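Local coordinates for uncharacterized protein CPE2226 (Clostridium perfringens, PDB 3O6U) that is of unknown function but carries an FMN-binding domain and so may bind flavin mononucleotide, at residues A[45-48]-A[49-52]; A[67-70]-A[71-75]; A[90-93]-A[94-98]. One frame throughout, in Å; residues are numbered along the deposited sequence.

Contact 1: residues A[45-48]-A[49-52]; sequences NAMK and REDK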
# COMPACT_ATOMS: atom_id res chain seq x y z
N ASN A 45 4.95 10.33 11.38
CA ASN A 45 4.74 8.91 11.24
C ASN A 45 3.38 8.41 11.74
O ASN A 45 3.14 7.21 11.88
CB ASN A 45 5.89 8.14 11.88
CG ASN A 45 6.11 6.80 11.22
OD1 ASN A 45 6.49 6.73 10.05
ND2 ASN A 45 5.87 5.72 11.97
N ALA A 46 2.49 9.36 12.04
CA ALA A 46 1.13 9.00 12.40
C ALA A 46 0.47 8.32 11.19
O ALA A 46 0.49 8.82 10.06
CB ALA A 46 0.32 10.24 12.77
N MSE A 47 -0.09 7.15 11.47
CA MSE A 47 -0.83 6.35 10.51
C MSE A 47 -2.22 6.95 10.23
O MSE A 47 -2.97 7.29 11.15
CB MSE A 47 -0.99 4.95 11.09
CG MSE A 47 0.37 4.32 11.41
SE MSE A 47 1.40 3.95 9.77
CE MSE A 47 3.23 4.31 10.35
N LYS A 48 -2.55 7.08 8.96
CA LYS A 48 -3.84 7.62 8.53
C LYS A 48 -5.03 6.74 8.97
O LYS A 48 -6.12 7.25 9.23
CB LYS A 48 -3.84 7.71 7.00
CG LYS A 48 -4.78 8.73 6.42
CD LYS A 48 -4.82 8.61 4.91
CE LYS A 48 -4.37 9.89 4.21
NZ LYS A 48 -4.10 9.64 2.75
N ARG A 49 -4.83 5.43 9.07
CA ARG A 49 -5.96 4.58 9.42
C ARG A 49 -6.30 4.62 10.90
O ARG A 49 -7.31 4.07 11.33
CB ARG A 49 -5.73 3.15 8.89
CG ARG A 49 -5.09 2.14 9.81
CD ARG A 49 -4.25 1.25 8.91
NE ARG A 49 -4.39 -0.17 9.16
CZ ARG A 49 -3.99 -1.12 8.31
NH1 ARG A 49 -3.42 -0.80 7.15
NH2 ARG A 49 -4.19 -2.39 8.63
N GLU A 50 -5.44 5.30 11.66
CA GLU A 50 -5.65 5.50 13.08
C GLU A 50 -6.24 6.88 13.34
O GLU A 50 -6.60 7.20 14.47
CB GLU A 50 -4.33 5.37 13.85
CG GLU A 50 -3.78 3.95 13.91
CD GLU A 50 -2.46 3.88 14.67
OE1 GLU A 50 -2.12 4.86 15.37
OE2 GLU A 50 -1.77 2.85 14.59
N ASP A 51 -6.36 7.71 12.30
CA ASP A 51 -6.91 9.05 12.47
C ASP A 51 -8.44 9.12 12.34
O ASP A 51 -8.98 9.11 11.24
CB ASP A 51 -6.26 10.03 11.49
CG ASP A 51 -6.78 11.46 11.64
OD1 ASP A 51 -7.91 11.65 12.13
OD2 ASP A 51 -6.07 12.40 11.24
N LYS A 52 -9.11 9.19 13.48
CA LYS A 52 -10.57 9.26 13.57
C LYS A 52 -11.22 10.35 12.72
O LYS A 52 -12.11 10.05 11.92
CB LYS A 52 -10.98 9.46 15.02
CG LYS A 52 -12.39 9.06 15.36
CD LYS A 52 -12.61 9.20 16.85
CE LYS A 52 -13.99 8.75 17.24
NZ LYS A 52 -14.97 9.19 16.23
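M47 and E50 lie side by side and point the same way across a single 3-10 turn, in the loop that leads from strand 32-41 to helix 52-62. Both chains start with CG beside the backbone N; from there the E50 chain runs straight out (chi2 180°) and brings its CD to 4.0 Å from M47 CB, the carboxylate oxygen OE2 reaching 4.1 Å from M47 CG. The selenomethionine chain instead bends at chi2 and chi3, which carries its SE end away from E50 toward strand 32-41. A long apolar chain suits the place because it can flank E50 with its first carbons and still reach the side chains of N38 and F40. Two backbone bonds close the turn: E50 N gives its hydrogen to M47 O at 3.2 Å, and D51 N to K48 O at 3.1 Å. In each the donor stands above the carbonyl plane, 61° out of it at M47, a consequence of the tight i to i+3 winding. K48 leads away from the turn, its NZ in a salt bridge with E39 and a cation-pi contact with Y19. R49 leaves the turn in another direction, where its NH1 makes salt bridges to E70 and E74. D51 is the N-cap of helix 52-62: its OD1 accepts from Y54 N, while its CB rests 3.6 Å from K48 O.

Contact 2: residues A[67-70]-A[71-75]; sequences AEYE and PQLEK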
# COMPACT_ATOMS: atom_id res chain seq x y z
N ALA A 67 -9.04 3.23 7.26
CA ALA A 67 -9.36 2.22 8.25
C ALA A 67 -10.03 1.04 7.56
O ALA A 67 -9.81 -0.10 7.92
CB ALA A 67 -10.24 2.82 9.32
N GLU A 68 -10.86 1.35 6.56
CA GLU A 68 -11.49 0.32 5.75
C GLU A 68 -10.68 -0.04 4.48
O GLU A 68 -10.40 -1.22 4.25
CB GLU A 68 -12.89 0.77 5.30
CG GLU A 68 -13.62 1.56 6.36
CD GLU A 68 -15.11 1.69 6.11
OE1 GLU A 68 -15.50 2.48 5.22
OE2 GLU A 68 -15.89 1.00 6.81
N TYR A 69 -10.29 0.95 3.66
CA TYR A 69 -9.64 0.57 2.40
C TYR A 69 -8.27 -0.04 2.49
O TYR A 69 -7.96 -0.91 1.67
CB TYR A 69 -9.68 1.72 1.33
CG TYR A 69 -8.89 2.99 1.60
CD1 TYR A 69 -7.50 3.00 1.67
CD2 TYR A 69 -9.56 4.21 1.72
CE1 TYR A 69 -6.80 4.19 1.88
CE2 TYR A 69 -8.87 5.38 1.92
CZ TYR A 69 -7.51 5.37 2.00
OH TYR A 69 -6.87 6.56 2.25
N GLU A 70 -7.47 0.33 3.49
CA GLU A 70 -6.11 -0.21 3.55
C GLU A 70 -6.10 -1.68 3.83
O GLU A 70 -5.35 -2.42 3.20
CB GLU A 70 -5.22 0.56 4.54
CG GLU A 70 -4.99 2.01 4.12
CD GLU A 70 -4.09 2.75 5.07
OE1 GLU A 70 -3.93 2.26 6.22
OE2 GLU A 70 -3.56 3.81 4.69
N PRO A 71 -6.92 -2.14 4.78
CA PRO A 71 -6.89 -3.59 5.02
C PRO A 71 -7.51 -4.32 3.83
O PRO A 71 -7.14 -5.45 3.54
CB PRO A 71 -7.68 -3.76 6.31
CG PRO A 71 -7.70 -2.38 6.94
CD PRO A 71 -7.74 -1.44 5.78
N GLN A 72 -8.45 -3.69 3.12
CA GLN A 72 -9.02 -4.34 1.94
C GLN A 72 -7.98 -4.52 0.85
O GLN A 72 -7.86 -5.61 0.27
CB GLN A 72 -10.22 -3.55 1.40
CG GLN A 72 -11.43 -3.74 2.29
CD GLN A 72 -12.65 -2.97 1.85
OE1 GLN A 72 -12.88 -2.76 0.66
NE2 GLN A 72 -13.47 -2.55 2.82
N LEU A 73 -7.20 -3.47 0.58
CA LEU A 73 -6.18 -3.52 -0.45
C LEU A 73 -5.16 -4.61 -0.14
O LEU A 73 -4.72 -5.35 -1.03
CB LEU A 73 -5.50 -2.14 -0.57
CG LEU A 73 -6.47 -1.05 -1.05
CD1 LEU A 73 -5.90 0.31 -0.78
CD2 LEU A 73 -6.75 -1.24 -2.52
N GLU A 74 -4.81 -4.71 1.13
CA GLU A 74 -3.87 -5.72 1.58
C GLU A 74 -4.38 -7.12 1.24
O GLU A 74 -3.64 -7.94 0.68
CB GLU A 74 -3.67 -5.64 3.11
CG GLU A 74 -2.96 -4.37 3.60
CD GLU A 74 -2.86 -4.33 5.12
OE1 GLU A 74 -3.36 -5.27 5.77
OE2 GLU A 74 -2.28 -3.36 5.67
N LYS A 75 -5.65 -7.38 1.54
CA LYS A 75 -6.22 -8.71 1.30
C LYS A 75 -6.37 -9.04 -0.17
O LYS A 75 -6.03 -10.14 -0.60
CB LYS A 75 -7.58 -8.84 1.99
CG LYS A 75 -7.54 -8.70 3.48
CD LYS A 75 -8.95 -8.71 4.03
CE LYS A 75 -9.05 -7.97 5.36
NZ LYS A 75 -9.59 -6.57 5.21
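The Y69 ring is met obliquely by L73, whose CD1 comes to 4.0 Å from ring atom CD1, one turn further along helix 66-80. The two side chains run side by side in the same direction, i to i+4, on the side of the helix that packs against helix 92-111: Y69 lies on A91 and S94, and L73 on S95 and F98. The tyrosine takes the less usual helical torsion, CG between the backbone N and the carbonyl carbon (chi1 66°), and its OH is hydrogen-bonded to E39. An aromatic ring with a polar end thus fills the mixed interface with helix 92-111 and still reaches E39 OE1. The other flat group is the ring of P71, which has no N-H to give and so kinks the helix; its CG sits 3.3 Å from A67 O, the acceptor an N-H here would have used, and its CD lies 3.1 Å from E68 O. The next bond, Q72 N to E68 O, is weak; L73 N then makes a sound one of 2.9 Å to Y69 O, nearly along the C=O axis. E70 and E74 line another side, their shared partner R49 probably easing the repulsion between the two acids; E70 OE2 also accepts from E39 N and E74 OE2 from Y37 N. E74 CG lies 3.1 Å from E70 O, one turn back.

Contact 3: residues A[90-93]-A[94-98]; sequences GATS and SSNQF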
# COMPACT_ATOMS: atom_id res chain seq x y z
N GLY A 90 -14.76 4.81 -4.15
CA GLY A 90 -14.70 5.82 -3.10
C GLY A 90 -13.32 6.03 -2.52
O GLY A 90 -13.13 6.83 -1.60
N ALA A 91 -12.36 5.30 -3.07
CA ALA A 91 -10.96 5.36 -2.63
C ALA A 91 -10.14 4.97 -3.84
O ALA A 91 -9.28 4.09 -3.77
CB ALA A 91 -10.72 4.36 -1.47
N THR A 92 -10.42 5.63 -4.96
CA THR A 92 -9.76 5.35 -6.22
C THR A 92 -8.31 5.78 -6.23
O THR A 92 -7.46 5.16 -6.85
CB THR A 92 -10.51 6.04 -7.41
OG1 THR A 92 -11.79 5.41 -7.58
CG2 THR A 92 -9.72 5.92 -8.70
N SER A 93 -8.05 6.86 -5.52
CA SER A 93 -6.72 7.45 -5.41
C SER A 93 -5.76 6.47 -4.73
O SER A 93 -4.70 6.14 -5.26
CB SER A 93 -6.82 8.75 -4.61
OG SER A 93 -5.79 9.64 -4.98
N SER A 94 -6.15 6.00 -3.55
CA SER A 94 -5.33 5.05 -2.81
C SER A 94 -5.21 3.71 -3.54
O SER A 94 -4.15 3.08 -3.53
CB SER A 94 -5.91 4.88 -1.42
OG SER A 94 -5.92 6.13 -0.75
N SER A 95 -6.27 3.29 -4.21
CA SER A 95 -6.20 2.04 -4.95
C SER A 95 -5.12 2.14 -6.02
O SER A 95 -4.29 1.24 -6.17
CB SER A 95 -7.56 1.73 -5.58
OG SER A 95 -8.55 1.66 -4.56
N ASN A 96 -5.11 3.26 -6.74
CA ASN A 96 -4.12 3.48 -7.79
C ASN A 96 -2.72 3.65 -7.18
O ASN A 96 -1.76 3.06 -7.67
CB ASN A 96 -4.50 4.71 -8.62
CG ASN A 96 -5.67 4.43 -9.56
OD1 ASN A 96 -6.31 5.37 -10.06
ND2 ASN A 96 -5.95 3.16 -9.83
N GLN A 97 -2.59 4.47 -6.14
CA GLN A 97 -1.30 4.58 -5.48
C GLN A 97 -0.84 3.18 -5.02
O GLN A 97 0.29 2.78 -5.32
CB GLN A 97 -1.42 5.53 -4.28
CG GLN A 97 -0.18 5.55 -3.38
CD GLN A 97 -0.15 6.77 -2.48
OE1 GLN A 97 0.43 7.79 -2.83
NE2 GLN A 97 -0.80 6.67 -1.33
N PHE A 98 -1.72 2.44 -4.33
CA PHE A 98 -1.42 1.07 -3.87
C PHE A 98 -0.96 0.18 -5.03
O PHE A 98 0.02 -0.56 -4.88
CB PHE A 98 -2.65 0.42 -3.22
CG PHE A 98 -2.43 -1.02 -2.73
CD1 PHE A 98 -1.88 -1.28 -1.48
CD2 PHE A 98 -2.79 -2.12 -3.52
CE1 PHE A 98 -1.70 -2.59 -1.02
CE2 PHE A 98 -2.61 -3.42 -3.08
CZ PHE A 98 -2.06 -3.66 -1.82
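A91 O is gripped twice by one residue: S95 OG donates to it at 2.7 Å and S95 N at 3.1 Å. The two donors come from opposite faces of the carbonyl plane, the hydroxyl tilted 31° from it, so the oxygen is held from both sides. Serine suits the place because its short side chain, with OG beside its own backbone N (chi1 -58°), folds back onto the carbonyl one turn earlier. The same OG accepts from I88 N, which ties the loop before the helix to its first turn. This is the N-terminal start of helix 92-111, with A91 in the N-cap position; alanine has no polar side-chain atom there, and its small methyl group lies against Y69 of helix 66-80. G90, just before, has a positive phi, where a side chain would be jammed against the preceding carbonyl oxygen, so glycine fits. From the first turn the i to i+4 pattern continues, N96 N bonding to T92 O at 3.0 Å and Q97 N to S93 O at 2.8 Å, the latter in the carbonyl plane and almost straight at 174°. On the outer side T92 and N96 point the same way side by side, T92 CG2 resting 3.7 Å from N96 OD1. S94 is turned inward instead, its buried OG hydrogen-bonded to E39, while Q97 NE2 donates to Y37 OH.

Overall arrangement
The three contacts follow one another along the chain, and contact 2 lies between the others in space, touching both. Its centre is about 14 Å from that of contact 1 and about 11 Å from that of contact 3; contacts 1 and 3, about 17 Å apart between centres, do not touch, their nearest atoms being about 5 Å apart. R49 NH1 joins contact 1 to contact 2, lying 3.2 Å from E70 OE1. Contacts 2 and 3 meet where Y69 OH approaches S94 OG at 3.2 Å, a probable hydrogen bond. E39 unites all three: its carboxylate meets K48 NZ, Y69 OH and S94 OG, and its backbone N meets E70 OE2. All three belong to the FMN-binding domain, but no flavin site can be assigned to them.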